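Local coordinates for protein myosin-I heavy chain (Dictyostelium discoideum, PDB 5EJY) that is an actin-based class VII myosin motor with ATPase activity that acts in the early steps of phagocytosis and in adhesion, represented here by its first MyTH4-FERM tail module, at residues Glu61-Val66 with Tyr106-Lys111; Leu67-Ser72 with Val125-His130; Ser211-His216 with Asn228-Arg233; Arg235-Ser240 with Thr305-Glu310. All coordinates share one frame; numbering follows the deposited sequence.

The four contacts fall into two pairs, one in the MyTH4 domain and one in the FERM domain of this tail module. Contacts 1 and 2 share helix 53-70, which meets helix 102-112 in the first and helix 119-133 in the second; their centres are about 9 Å apart, and their segments alternate along the chain, which returns to helix 53-70 twice. Contacts 3 and 4 come later, with about 12 Å between centres, and follow helix 223-233 from the ubiquitin-like FERM lobe into the loop that reaches helix 304-322. Contacts 1 and 4 have centres about 48 Å apart, on opposite sides of the chain's centre, so the pairs hold separate parts of an elongated module.

Contact 1: residues Glu61-Val66 with Tyr106-Lys111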
loop_
_atom_site.group_PDB
_atom_site.type_symbol
_atom_site.label_atom_id
_atom_site.label_comp_id
_atom_site.label_asym_id
_atom_site.label_seq_id
_atom_site.Cartn_x
_atom_site.Cartn_y
_atom_site.Cartn_z
ATOM N N GLU A 61 -16.372 27.827 -5.272
ATOM C CA GLU A 61 -16.741 27.001 -4.121
ATOM C C GLU A 61 -15.506 26.581 -3.316
ATOM O O GLU A 61 -15.534 26.527 -2.087
ATOM C CB GLU A 61 -17.491 25.740 -4.576
ATOM C CG GLU A 61 -18.828 26.014 -5.229
ATOM C CD GLU A 61 -19.480 24.752 -5.778
ATOM O OE1 GLU A 61 -18.796 23.705 -5.874
ATOM O OE2 GLU A 61 -20.680 24.808 -6.115
ATOM N N ILE A 62 -14.433 26.253 -4.024
ATOM C CA ILE A 62 -13.187 25.874 -3.369
ATOM C C ILE A 62 -12.718 27.008 -2.451
ATOM O O ILE A 62 -12.296 26.783 -1.317
ATOM C CB ILE A 62 -12.102 25.515 -4.414
ATOM C CG1 ILE A 62 -12.381 24.115 -4.978
ATOM C CG2 ILE A 62 -10.691 25.633 -3.793
ATOM C CD1 ILE A 62 -11.577 23.727 -6.219
ATOM N N PHE A 63 -12.812 28.237 -2.938
ATOM C CA PHE A 63 -12.381 29.367 -2.127
ATOM C C PHE A 63 -13.205 29.472 -0.855
ATOM O O PHE A 63 -12.668 29.702 0.223
ATOM C CB PHE A 63 -12.414 30.681 -2.906
ATOM C CG PHE A 63 -11.692 31.801 -2.198
ATOM C CD1 PHE A 63 -10.316 31.914 -2.281
ATOM C CD2 PHE A 63 -12.387 32.708 -1.416
ATOM C CE1 PHE A 63 -9.642 32.946 -1.614
ATOM C CE2 PHE A 63 -11.727 33.737 -0.754
ATOM C CZ PHE A 63 -10.359 33.851 -0.848
ATOM N N SER A 64 -14.511 29.282 -0.969
ATOM C CA SER A 64 -15.356 29.222 0.223
ATOM C C SER A 64 -14.909 28.124 1.192
ATOM O O SER A 64 -14.939 28.325 2.410
ATOM C CB SER A 64 -16.827 29.038 -0.153
ATOM O OG SER A 64 -17.240 30.071 -1.031
ATOM N N LYS A 65 -14.493 26.972 0.664
ATOM C CA LYS A 65 -13.989 25.898 1.523
ATOM C C LYS A 65 -12.674 26.281 2.212
ATOM O O LYS A 65 -12.456 25.948 3.380
ATOM C CB LYS A 65 -13.801 24.586 0.747
ATOM C CG LYS A 65 -15.031 24.075 0.022
ATOM C CD LYS A 65 -16.195 23.797 0.955
ATOM C CE LYS A 65 -17.337 23.131 0.184
ATOM N NZ LYS A 65 -18.623 23.149 0.932
ATOM N N VAL A 66 -11.797 26.961 1.479
ATOM C CA VAL A 66 -10.567 27.500 2.059
ATOM C C VAL A 66 -10.892 28.432 3.232
ATOM O O VAL A 66 -10.382 28.264 4.340
ATOM C CB VAL A 66 -9.727 28.264 1.002
ATOM C CG1 VAL A 66 -8.533 28.975 1.658
ATOM C CG2 VAL A 66 -9.252 27.316 -0.115
ATOM N N TYR A 106 -3.712 26.160 -5.967
ATOM C CA TYR A 106 -2.458 26.661 -5.415
ATOM C C TYR A 106 -2.428 28.194 -5.363
ATOM O O TYR A 106 -1.913 28.765 -4.418
ATOM C CB TYR A 106 -1.262 26.144 -6.208
ATOM C CG TYR A 106 -0.762 24.787 -5.759
ATOM C CD1 TYR A 106 0.087 24.668 -4.668
ATOM C CD2 TYR A 106 -1.150 23.623 -6.422
ATOM C CE1 TYR A 106 0.556 23.429 -4.251
ATOM C CE2 TYR A 106 -0.678 22.371 -6.013
ATOM C CZ TYR A 106 0.176 22.288 -4.931
ATOM O OH TYR A 106 0.656 21.065 -4.514
ATOM N N CYS A 107 -2.988 28.848 -6.376
ATOM C CA CYS A 107 -3.006 30.311 -6.413
ATOM C C CYS A 107 -3.853 30.868 -5.289
ATOM O O CYS A 107 -3.522 31.906 -4.720
ATOM C CB CYS A 107 -3.525 30.835 -7.757
ATOM S SG CYS A 107 -2.369 30.686 -9.096
ATOM N N GLN A 108 -4.962 30.198 -4.983
ATOM C CA GLN A 108 -5.796 30.618 -3.859
ATOM C C GLN A 108 -5.049 30.521 -2.536
ATOM O O GLN A 108 -5.233 31.363 -1.651
ATOM C CB GLN A 108 -7.084 29.800 -3.780
ATOM C CG GLN A 108 -8.033 30.021 -4.949
ATOM C CD GLN A 108 -9.351 29.274 -4.778
ATOM O OE1 GLN A 108 -9.717 28.875 -3.669
ATOM N NE2 GLN A 108 -10.068 29.087 -5.876
ATOM N N LEU A 109 -4.215 29.493 -2.390
ATOM C CA LEU A 109 -3.463 29.315 -1.140
ATOM C C LEU A 109 -2.291 30.297 -1.029
ATOM O O LEU A 109 -1.981 30.799 0.057
ATOM C CB LEU A 109 -2.968 27.869 -1.000
ATOM C CG LEU A 109 -4.094 26.834 -1.072
ATOM C CD1 LEU A 109 -3.554 25.400 -1.041
ATOM C CD2 LEU A 109 -5.117 27.063 0.046
ATOM N N ILE A 110 -1.626 30.551 -2.150
ATOM C CA ILE A 110 -0.588 31.583 -2.181
ATOM C C ILE A 110 -1.209 32.913 -1.780
ATOM O O ILE A 110 -0.709 33.606 -0.888
ATOM C CB ILE A 110 0.032 31.707 -3.575
ATOM C CG1 ILE A 110 0.778 30.419 -3.926
ATOM C CG2 ILE A 110 0.979 32.926 -3.646
ATOM C CD1 ILE A 110 1.089 30.265 -5.397
ATOM N N LYS A 111 -2.318 33.245 -2.432
ATOM C CA LYS A 111 -3.065 34.474 -2.156
ATOM C C LYS A 111 -3.425 34.628 -0.676
ATOM O O LYS A 111 -3.148 35.666 -0.064
ATOM C CB LYS A 111 -4.335 34.520 -3.027
ATOM C CG LYS A 111 -5.408 35.494 -2.558
ATOM C CD LYS A 111 -6.672 35.397 -3.435
ATOM C CE LYS A 111 -7.820 36.193 -2.824
ATOM N NZ LYS A 111 -7.506 37.663 -2.831
#
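In the all-helical MyTH4 bundle, helices 53-70 and 102-112 face each other through the side chain of Gln108, which reaches from the second helix to the backbone of the first. The axes of the two short segments approach to 10.6 Å and run 39° apart in direction. Gln108 leaves its helix with CG anti to the carbonyl carbon (chi1 -66°), and its chain stays extended beyond CG. Gln108 OE1 lies 3.1 Å from Phe63 CA. The same oxygen touches Phe63 CB and Ile62 CG2, the latter at 3.4 Å, with Val66 CG2 a little farther off. Gln108 CD lies in the plane of the Phe63 ring, at the ring's edge, and the amide is turned 64° from that ring. On the other end of the amide, NE2 is hydrogen-bonded to Ala59 O and Glu104 OE2, two bonds that would fix the rotation of the group. An alanine here would probably leave Ala59 O and Glu104 without this donor and open a gap beside Phe63. Flanking the glutamine, Lys111 CE approaches Phe63 CE1 at 3.9 Å, while its NZ bonds to Ser37 O and Gln39 OE1. Val66 CG2 meets Leu109 CD2 at 4.1 Å. A polar side chain spanning two helices amid apolar neighbours thus joins this pair within the buried core of the MyTH4 helical bundle.

Contact 2: residues Leu67-Ser72 with Val125-His130; sequences LHYMNS and VWELIH
Tyr69 and Met70, in the last turn of helix 53-70, pack against Val125, Glu127 and Leu128 on helix 119-133. The tight part is apolar. Met70 reaches Val125 CG2 with SD at 3.4 Å, and its CE presses on the same methyl more closely than carbon pairs usually come; the chain bends at its last torsion (chi3 56°), which places CE there. Beside it, Leu128 CD2 sits over one face of the Tyr69 ring in a CH-pi contact, 3.9 Å from the centroid and 28° off the ring normal, while the two side chains run past each other in opposite directions. Met70 CG and Leu128 CD1, at 4.4 Å, touch more loosely. Toward the end of the helix packing gives way to the turn at exposed Asn71 and partly exposed Ser72, where Ser72 OG donates to Tyr69 O at 3.0 Å. The polar link is Tyr69 OH, which donates to Glu127 OE1 at 2.7 Å from above the carboxylate plane, ring and carboxylate lying 67° apart. The other oxygen, Glu127 OE2, forms a salt bridge with Lys196, and Arg124 makes a cation-pi contact with Tyr69. A phenylalanine in place of Tyr69 would probably leave Glu127 OE1 without its hydroxyl donor and the two segments without their hydrogen bond. The chemistry implies a buried carboxylate whose charge is probably eased by the tyrosine hydroxyl on one oxygen and the lysine on the other, with a long, weak ion pair from Arg124 perhaps adding to this.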
loop_
_atom_site.group_PDB
_atom_site.type_symbol
_atom_site.label_atom_id
_atom_site.label_comp_id
_atom_site.label_asym_id
_atom_site.label_seq_id
_atom_site.Cartn_x
_atom_site.Cartn_y
_atom_site.Cartn_z
ATOM N N LEU A 67 -11.753 29.411 2.988
ATOM C CA LEU A 67 -12.165 30.325 4.048
ATOM C C LEU A 67 -12.727 29.558 5.236
ATOM O O LEU A 67 -12.411 29.859 6.391
ATOM C CB LEU A 67 -13.208 31.311 3.528
ATOM C CG LEU A 67 -12.679 32.344 2.534
ATOM C CD1 LEU A 67 -13.810 33.210 1.995
ATOM C CD2 LEU A 67 -11.613 33.184 3.192
ATOM N N HIS A 68 -13.570 28.568 4.947
ATOM C CA HIS A 68 -14.174 27.767 6.008
ATOM C C HIS A 68 -13.133 27.056 6.871
ATOM O O HIS A 68 -13.257 27.022 8.096
ATOM C CB HIS A 68 -15.152 26.752 5.431
ATOM C CG HIS A 68 -15.971 26.054 6.465
ATOM N ND1 HIS A 68 -15.568 24.880 7.066
ATOM C CD2 HIS A 68 -17.165 26.368 7.017
ATOM C CE1 HIS A 68 -16.484 24.498 7.938
ATOM N NE2 HIS A 68 -17.461 25.387 7.930
ATOM N N TYR A 69 -12.114 26.473 6.241
ATOM C CA TYR A 69 -11.076 25.770 6.996
ATOM C C TYR A 69 -10.240 26.759 7.792
ATOM O O TYR A 69 -9.895 26.507 8.947
ATOM C CB TYR A 69 -10.169 24.935 6.083
ATOM C CG TYR A 69 -9.079 24.201 6.836
ATOM C CD1 TYR A 69 -7.810 24.747 6.973
ATOM C CD2 TYR A 69 -9.322 22.963 7.412
ATOM C CE1 TYR A 69 -6.806 24.077 7.671
ATOM C CE2 TYR A 69 -8.332 22.291 8.113
ATOM C CZ TYR A 69 -7.083 22.844 8.237
ATOM O OH TYR A 69 -6.106 22.168 8.932
ATOM N N MET A 70 -9.911 27.885 7.168
ATOM C CA MET A 70 -9.115 28.915 7.822
ATOM C C MET A 70 -9.793 29.443 9.084
ATOM O O MET A 70 -9.132 29.724 10.077
ATOM C CB MET A 70 -8.855 30.074 6.866
ATOM C CG MET A 70 -7.893 29.737 5.759
ATOM S SD MET A 70 -7.717 31.088 4.606
ATOM C CE MET A 70 -7.219 32.419 5.712
ATOM N N ASN A 71 -11.114 29.551 9.027
ATOM C CA ASN A 71 -11.904 30.166 10.086
ATOM C C ASN A 71 -12.428 29.178 11.118
ATOM O O ASN A 71 -13.084 29.577 12.079
ATOM C CB ASN A 71 -13.091 30.917 9.469
ATOM C CG ASN A 71 -12.660 32.149 8.700
ATOM O OD1 ASN A 71 -11.624 32.741 8.997
ATOM N ND2 ASN A 71 -13.453 32.542 7.710
ATOM N N SER A 72 -12.155 27.891 10.926
ATOM C CA SER A 72 -12.795 26.874 11.756
ATOM C C SER A 72 -12.144 26.742 13.128
ATOM O O SER A 72 -10.951 26.985 13.291
ATOM C CB SER A 72 -12.859 25.513 11.039
ATOM O OG SER A 72 -11.566 24.967 10.859
ATOM N N VAL A 125 -3.731 28.346 6.573
ATOM C CA VAL A 125 -3.484 28.333 5.135
ATOM C C VAL A 125 -2.272 27.459 4.833
ATOM O O VAL A 125 -2.272 26.725 3.856
ATOM C CB VAL A 125 -3.240 29.734 4.526
ATOM C CG1 VAL A 125 -3.039 29.611 3.009
ATOM C CG2 VAL A 125 -4.399 30.659 4.821
ATOM N N TRP A 126 -1.246 27.527 5.677
ATOM C CA TRP A 126 -0.046 26.725 5.435
ATOM C C TRP A 126 -0.280 25.217 5.660
ATOM O O TRP A 126 0.344 24.382 4.998
ATOM C CB TRP A 126 1.163 27.269 6.212
ATOM C CG TRP A 126 1.820 28.393 5.463
ATOM C CD1 TRP A 126 1.640 29.743 5.656
ATOM C CD2 TRP A 126 2.718 28.265 4.357
ATOM N NE1 TRP A 126 2.389 30.452 4.750
ATOM C CE2 TRP A 126 3.061 29.571 3.941
ATOM C CE3 TRP A 126 3.273 27.171 3.683
ATOM C CZ2 TRP A 126 3.939 29.809 2.884
ATOM C CZ3 TRP A 126 4.136 27.405 2.634
ATOM C CH2 TRP A 126 4.468 28.717 2.243
ATOM N N GLU A 127 -1.197 24.882 6.561
ATOM C CA GLU A 127 -1.682 23.504 6.676
ATOM C C GLU A 127 -2.352 23.040 5.375
ATOM O O GLU A 127 -2.120 21.918 4.926
ATOM C CB GLU A 127 -2.658 23.363 7.837
ATOM C CG GLU A 127 -1.992 23.463 9.227
ATOM C CD GLU A 127 -2.998 23.584 10.360
ATOM O OE1 GLU A 127 -4.210 23.653 10.073
ATOM O OE2 GLU A 127 -2.576 23.625 11.539
ATOM N N LEU A 128 -3.197 23.899 4.799
ATOM C CA LEU A 128 -3.817 23.634 3.501
ATOM C C LEU A 128 -2.789 23.458 2.402
ATOM O O LEU A 128 -2.918 22.572 1.560
ATOM C CB LEU A 128 -4.765 24.765 3.107
ATOM C CG LEU A 128 -6.040 24.893 3.938
ATOM C CD1 LEU A 128 -6.854 26.119 3.505
ATOM C CD2 LEU A 128 -6.876 23.613 3.817
ATOM N N ILE A 129 -1.782 24.327 2.388
ATOM C CA ILE A 129 -0.705 24.213 1.417
ATOM C C ILE A 129 -0.050 22.835 1.534
ATOM O O ILE A 129 0.207 22.157 0.536
ATOM C CB ILE A 129 0.327 25.364 1.611
ATOM C CG1 ILE A 129 -0.196 26.652 0.959
ATOM C CG2 ILE A 129 1.661 25.017 0.996
ATOM C CD1 ILE A 129 0.590 27.947 1.404
ATOM N N HIS A 130 0.199 22.415 2.767
ATOM C CA HIS A 130 0.861 21.147 3.028
ATOM C C HIS A 130 -0.038 19.955 2.630
ATOM O O HIS A 130 0.445 18.992 2.031
ATOM C CB HIS A 130 1.269 21.088 4.508
ATOM C CG HIS A 130 2.185 19.953 4.847
ATOM N ND1 HIS A 130 2.521 19.637 6.145
ATOM C CD2 HIS A 130 2.819 19.049 4.061
ATOM C CE1 HIS A 130 3.324 18.587 6.145
ATOM N NE2 HIS A 130 3.519 18.210 4.895
#

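Contact 3: residues Ser211-His216 with Asn228-Arg233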
loop_
_atom_site.group_PDB
_atom_site.type_symbol
_atom_site.label_atom_id
_atom_site.label_comp_id
_atom_site.label_asym_id
_atom_site.label_seq_id
_atom_site.Cartn_x
_atom_site.Cartn_y
_atom_site.Cartn_z
ATOM N N SER A 211 3.371 -11.255 14.522
ATOM C CA SER A 211 3.919 -10.108 15.250
ATOM C C SER A 211 3.606 -8.789 14.548
ATOM O O SER A 211 3.379 -8.744 13.334
ATOM C CB SER A 211 5.428 -10.247 15.473
ATOM O OG SER A 211 6.151 -10.131 14.260
ATOM N N LEU A 212 3.612 -7.716 15.329
ATOM C CA LEU A 212 3.229 -6.407 14.844
ATOM C C LEU A 212 4.442 -5.486 14.707
ATOM O O LEU A 212 5.103 -5.192 15.693
ATOM C CB LEU A 212 2.236 -5.789 15.822
ATOM C CG LEU A 212 1.029 -5.216 15.100
ATOM C CD1 LEU A 212 1.525 -4.333 13.974
ATOM C CD2 LEU A 212 0.161 -6.354 14.582
ATOM N N LYS A 213 4.724 -5.041 13.484
ATOM C CA LYS A 213 5.842 -4.134 13.231
ATOM C C LYS A 213 5.332 -2.719 12.959
ATOM O O LYS A 213 4.316 -2.542 12.315
ATOM C CB LYS A 213 6.647 -4.594 12.021
ATOM C CG LYS A 213 6.930 -6.082 11.959
ATOM C CD LYS A 213 7.672 -6.576 13.164
ATOM C CE LYS A 213 8.000 -8.057 12.987
ATOM N NZ LYS A 213 8.741 -8.619 14.153
ATOM N N GLY A 214 6.025 -1.706 13.459
ATOM C CA GLY A 214 5.615 -0.338 13.197
ATOM C C GLY A 214 6.518 0.312 12.162
ATOM O O GLY A 214 7.708 0.055 12.156
ATOM N N LEU A 215 5.952 1.123 11.271
ATOM C CA LEU A 215 6.755 1.952 10.378
ATOM C C LEU A 215 6.270 3.397 10.410
ATOM O O LEU A 215 5.067 3.662 10.476
ATOM C CB LEU A 215 6.696 1.446 8.934
ATOM C CG LEU A 215 7.268 0.082 8.542
ATOM C CD1 LEU A 215 6.961 -0.204 7.057
ATOM C CD2 LEU A 215 8.779 0.002 8.822
ATOM N N HIS A 216 7.211 4.328 10.367
ATOM C CA HIS A 216 6.871 5.732 10.197
ATOM C C HIS A 216 7.091 6.101 8.740
ATOM O O HIS A 216 8.208 5.988 8.222
ATOM C CB HIS A 216 7.707 6.622 11.127
ATOM C CG HIS A 216 7.343 6.473 12.572
ATOM N ND1 HIS A 216 7.935 5.540 13.396
ATOM C CD2 HIS A 216 6.420 7.111 13.329
ATOM C CE1 HIS A 216 7.402 5.620 14.603
ATOM N NE2 HIS A 216 6.477 6.564 14.588
ATOM N N ASN A 228 11.519 -2.565 1.767
ATOM C CA ASN A 228 12.951 -2.493 2.063
ATOM C C ASN A 228 13.206 -2.123 3.519
ATOM O O ASN A 228 14.092 -2.678 4.179
ATOM C CB ASN A 228 13.645 -1.458 1.174
ATOM C CG ASN A 228 13.672 -1.852 -0.291
ATOM O OD1 ASN A 228 13.466 -3.015 -0.653
ATOM N ND2 ASN A 228 13.949 -0.878 -1.148
ATOM N N ASP A 229 12.450 -1.142 4.000
ATOM C CA ASP A 229 12.566 -0.680 5.386
ATOM C C ASP A 229 12.293 -1.828 6.359
ATOM O O ASP A 229 13.060 -2.058 7.296
ATOM C CB ASP A 229 11.577 0.467 5.615
ATOM C CG ASP A 229 11.829 1.231 6.902
ATOM O OD1 ASP A 229 12.929 1.128 7.501
ATOM O OD2 ASP A 229 10.905 1.965 7.299
ATOM N N LEU A 230 11.196 -2.549 6.149
ATOM C CA LEU A 230 10.859 -3.658 7.037
ATOM C C LEU A 230 11.894 -4.783 6.952
ATOM O O LEU A 230 12.223 -5.399 7.956
ATOM C CB LEU A 230 9.473 -4.230 6.725
ATOM C CG LEU A 230 8.389 -3.966 7.766
ATOM C CD1 LEU A 230 7.211 -4.913 7.521
ATOM C CD2 LEU A 230 8.930 -4.112 9.198
ATOM N N SER A 231 12.401 -5.047 5.753
ATOM C CA SER A 231 13.448 -6.053 5.599
ATOM C C SER A 231 14.661 -5.664 6.448
ATOM O O SER A 231 15.149 -6.448 7.263
ATOM C CB SER A 231 13.850 -6.179 4.129
ATOM O OG SER A 231 12.743 -6.607 3.340
ATOM N N GLN A 232 15.134 -4.438 6.263
ATOM C CA GLN A 232 16.312 -3.978 7.001
ATOM C C GLN A 232 16.071 -4.042 8.511
ATOM O O GLN A 232 16.922 -4.518 9.273
ATOM C CB GLN A 232 16.694 -2.563 6.556
ATOM C CG GLN A 232 17.861 -1.970 7.347
ATOM C CD GLN A 232 18.369 -0.664 6.749
ATOM O OE1 GLN A 232 17.657 0.015 6.006
ATOM N NE2 GLN A 232 19.611 -0.313 7.065
ATOM N N ARG A 233 14.899 -3.591 8.944
ATOM C CA ARG A 233 14.568 -3.580 10.360
ATOM C C ARG A 233 14.396 -4.976 10.976
ATOM O O ARG A 233 14.573 -5.147 12.181
ATOM C CB ARG A 233 13.326 -2.719 10.611
ATOM C CG ARG A 233 13.531 -1.251 10.234
ATOM C CD ARG A 233 12.223 -0.497 10.301
ATOM N NE ARG A 233 11.702 -0.537 11.656
ATOM C CZ ARG A 233 12.092 0.289 12.623
ATOM N NH1 ARG A 233 12.989 1.240 12.372
ATOM N NH2 ARG A 233 11.578 0.163 13.839
HETATM O O HOH W 1 10.168 3.394 9.847
#
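Leu215 of strand 212-217 lies among three side chains of helix 223-233, which it meets in two ways: it slides past Asp229 and Arg233, running opposite to each, and crosses Leu230 at a slant. Its branches divide the work: CD1 approaches Leu230 CG at 4.1 Å, whereas CD2 touches Asp229 OD2 at 3.3 Å and Arg233 CD at 3.8 Å. Two residues earlier on the strand, Lys213 crosses the same Leu230 at about a right angle, Lys213 CB resting 3.7 Å from Leu230 CD2. The lysine chain then turns at chi2 (-58°), and its amine makes a weak hydrogen bond to Ser211 OG. No direct hydrogen bond joins the two segments; instead a water accepts from His216 N at 3.1 Å and donates to Asp229 OD2 at 3.0 Å, bridging them beside the apolar patch. The axes of the two short segments are 9.8 Å apart at their closest, with directions 125° apart. Strand 212-217 is an outermost strand of the mixed sheet in the ubiquitin-like FERM lobe, hydrogen-bonded to strand 201-207, and helix 223-233 packs on that sheet, where Leu230 also touches Ile205 of strand 201-207 and Phe289 of strand 285-291.

Contact 4: residues Arg235-Ser240 with Thr305-Glu310; sequences RMRVNS and TSINVE
Glu310 OE2 is gripped twice by Arg237, accepting from the backbone N at 3.0 Å through its anti lone pair and from the side-chain NE, also at 3.0 Å, through its syn lone pair. The second oxygen, Glu310 OE1, takes Arg237 NH2 at 2.9 Å on its own syn lone pair, which completes a side-on, two-nitrogen salt bridge. Guanidinium and carboxylate lie nearly coplanar, 19° apart, and both side-chain bonds are fairly straight, with an N-H...O angle of 167° at NE. A bend at chi3 (-72°) of Arg237 places NE beside the acid. Ile307 CD1 lies over one guanidinium face toward its rim, 3.6 Å from Arg237 NE, and the remaining nitrogen, NH1, bonds to Asn297 OD1, so the flat group is held at its edge and packed on a face. The apolar flank is made by Met236, whose CG meets Val309 CG1 at 3.7 Å while its CB packs on Glu310 CG. Farther along, Ser306 OG lies 3.0 Å from Arg235 O, which also receives a CA-H...O contact from Ser306 CA. Arg235 itself has positive phi in a Schellman motif that ends helix 223-233, and Asn239 N-caps the short helix 240-243. The loop linking these helices is thereby clamped to helix 304-322 of the FERM central domain by a paired arginine-glutamate bridge reinforced from the backbone, at the junction between the ubiquitin-like lobe and the helical central lobe of the FERM domain.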
loop_
_atom_site.group_PDB
_atom_site.type_symbol
_atom_site.label_atom_id
_atom_site.label_comp_id
_atom_site.label_asym_id
_atom_site.label_seq_id
_atom_site.Cartn_x
_atom_site.Cartn_y
_atom_site.Cartn_z
ATOM N N ARG A 235 16.289 -7.353 9.979
ATOM C CA ARG A 235 17.627 -7.891 9.743
ATOM C C ARG A 235 17.663 -8.991 8.676
ATOM O O ARG A 235 18.467 -9.921 8.745
ATOM C CB ARG A 235 18.259 -8.384 11.053
ATOM C CG ARG A 235 18.028 -7.435 12.224
ATOM C CD ARG A 235 19.068 -7.652 13.335
ATOM N NE ARG A 235 18.791 -6.837 14.518
ATOM C CZ ARG A 235 19.195 -5.579 14.675
ATOM N NH1 ARG A 235 19.898 -4.979 13.715
ATOM N NH2 ARG A 235 18.897 -4.920 15.793
ATOM N N MET A 236 16.785 -8.874 7.684
ATOM C CA MET A 236 16.839 -9.729 6.511
ATOM C C MET A 236 17.784 -9.070 5.519
ATOM O O MET A 236 18.319 -7.999 5.796
ATOM C CB MET A 236 15.432 -9.834 5.894
ATOM C CG MET A 236 14.409 -10.342 6.878
ATOM S SD MET A 236 12.679 -9.908 6.539
ATOM C CE MET A 236 12.546 -10.347 4.808
ATOM N N ARG A 237 17.976 -9.679 4.351
ATOM C CA ARG A 237 18.643 -8.965 3.275
ATOM C C ARG A 237 17.877 -7.670 3.078
ATOM O O ARG A 237 16.646 -7.658 3.127
ATOM C CB ARG A 237 18.670 -9.778 1.982
ATOM C CG ARG A 237 19.727 -10.868 1.970
ATOM C CD ARG A 237 19.631 -11.669 0.682
ATOM N NE ARG A 237 18.441 -12.520 0.662
ATOM C CZ ARG A 237 18.061 -13.250 -0.381
ATOM N NH1 ARG A 237 18.760 -13.219 -1.509
ATOM N NH2 ARG A 237 16.973 -14.005 -0.301
ATOM N N VAL A 238 18.591 -6.571 2.872
ATOM C CA VAL A 238 17.930 -5.269 2.947
ATOM C C VAL A 238 17.109 -4.919 1.701
ATOM O O VAL A 238 16.243 -4.047 1.751
ATOM C CB VAL A 238 18.912 -4.108 3.297
ATOM C CG1 VAL A 238 19.590 -4.363 4.647
ATOM C CG2 VAL A 238 19.931 -3.900 2.184
ATOM N N ASN A 239 17.362 -5.597 0.588
ATOM C CA ASN A 239 16.682 -5.246 -0.647
ATOM C C ASN A 239 15.522 -6.204 -0.890
ATOM O O ASN A 239 15.737 -7.390 -1.113
ATOM C CB ASN A 239 17.656 -5.281 -1.826
ATOM C CG ASN A 239 17.060 -4.697 -3.099
ATOM O OD1 ASN A 239 15.873 -4.384 -3.163
ATOM N ND2 ASN A 239 17.891 -4.551 -4.121
ATOM N N SER A 240 14.295 -5.696 -0.831
ATOM C CA SER A 240 13.119 -6.552 -1.051
ATOM C C SER A 240 13.081 -7.139 -2.466
ATOM O O SER A 240 12.446 -8.184 -2.709
ATOM C CB SER A 240 11.831 -5.778 -0.758
ATOM O OG SER A 240 11.649 -4.730 -1.692
ATOM N N THR A 305 22.769 -15.623 8.393
ATOM C CA THR A 305 21.921 -15.136 9.480
ATOM C C THR A 305 20.691 -14.406 8.926
ATOM O O THR A 305 19.572 -14.597 9.402
ATOM C CB THR A 305 22.697 -14.193 10.414
ATOM O OG1 THR A 305 23.840 -14.881 10.941
ATOM C CG2 THR A 305 21.804 -13.701 11.561
ATOM N N SER A 306 20.899 -13.576 7.912
ATOM C CA SER A 306 19.778 -12.894 7.280
ATOM C C SER A 306 18.869 -13.891 6.554
ATOM O O SER A 306 17.656 -13.896 6.762
ATOM C CB SER A 306 20.267 -11.829 6.314
ATOM O OG SER A 306 20.838 -10.749 7.022
ATOM N N ILE A 307 19.462 -14.731 5.708
ATOM C CA ILE A 307 18.701 -15.743 4.974
ATOM C C ILE A 307 17.823 -16.535 5.934
ATOM O O ILE A 307 16.703 -16.923 5.596
ATOM C CB ILE A 307 19.619 -16.729 4.231
ATOM C CG1 ILE A 307 20.635 -15.986 3.366
ATOM C CG2 ILE A 307 18.791 -17.683 3.363
ATOM C CD1 ILE A 307 20.052 -15.375 2.117
ATOM N N ASN A 308 18.336 -16.768 7.136
ATOM C CA ASN A 308 17.605 -17.507 8.162
ATOM C C ASN A 308 16.367 -16.794 8.723
ATOM O O ASN A 308 15.347 -17.440 8.986
ATOM C CB ASN A 308 18.538 -17.938 9.302
ATOM C CG ASN A 308 19.549 -19.002 8.872
ATOM O OD1 ASN A 308 19.240 -19.887 8.076
ATOM N ND2 ASN A 308 20.767 -18.909 9.397
ATOM N N VAL A 309 16.444 -15.480 8.931
ATOM C CA VAL A 309 15.252 -14.739 9.359
ATOM C C VAL A 309 14.172 -14.807 8.271
ATOM O O VAL A 309 12.992 -14.997 8.567
ATOM C CB VAL A 309 15.551 -13.256 9.673
ATOM C CG1 VAL A 309 14.257 -12.500 9.913
ATOM C CG2 VAL A 309 16.469 -13.137 10.893
ATOM N N GLU A 310 14.591 -14.667 7.022
ATOM C CA GLU A 310 13.672 -14.757 5.892
ATOM C C GLU A 310 12.968 -16.108 5.868
ATOM O O GLU A 310 11.750 -16.185 5.681
ATOM C CB GLU A 310 14.431 -14.572 4.583
ATOM C CG GLU A 310 15.167 -13.232 4.470
ATOM C CD GLU A 310 16.017 -13.150 3.231
ATOM O OE1 GLU A 310 15.907 -14.057 2.375
ATOM O OE2 GLU A 310 16.795 -12.175 3.097
#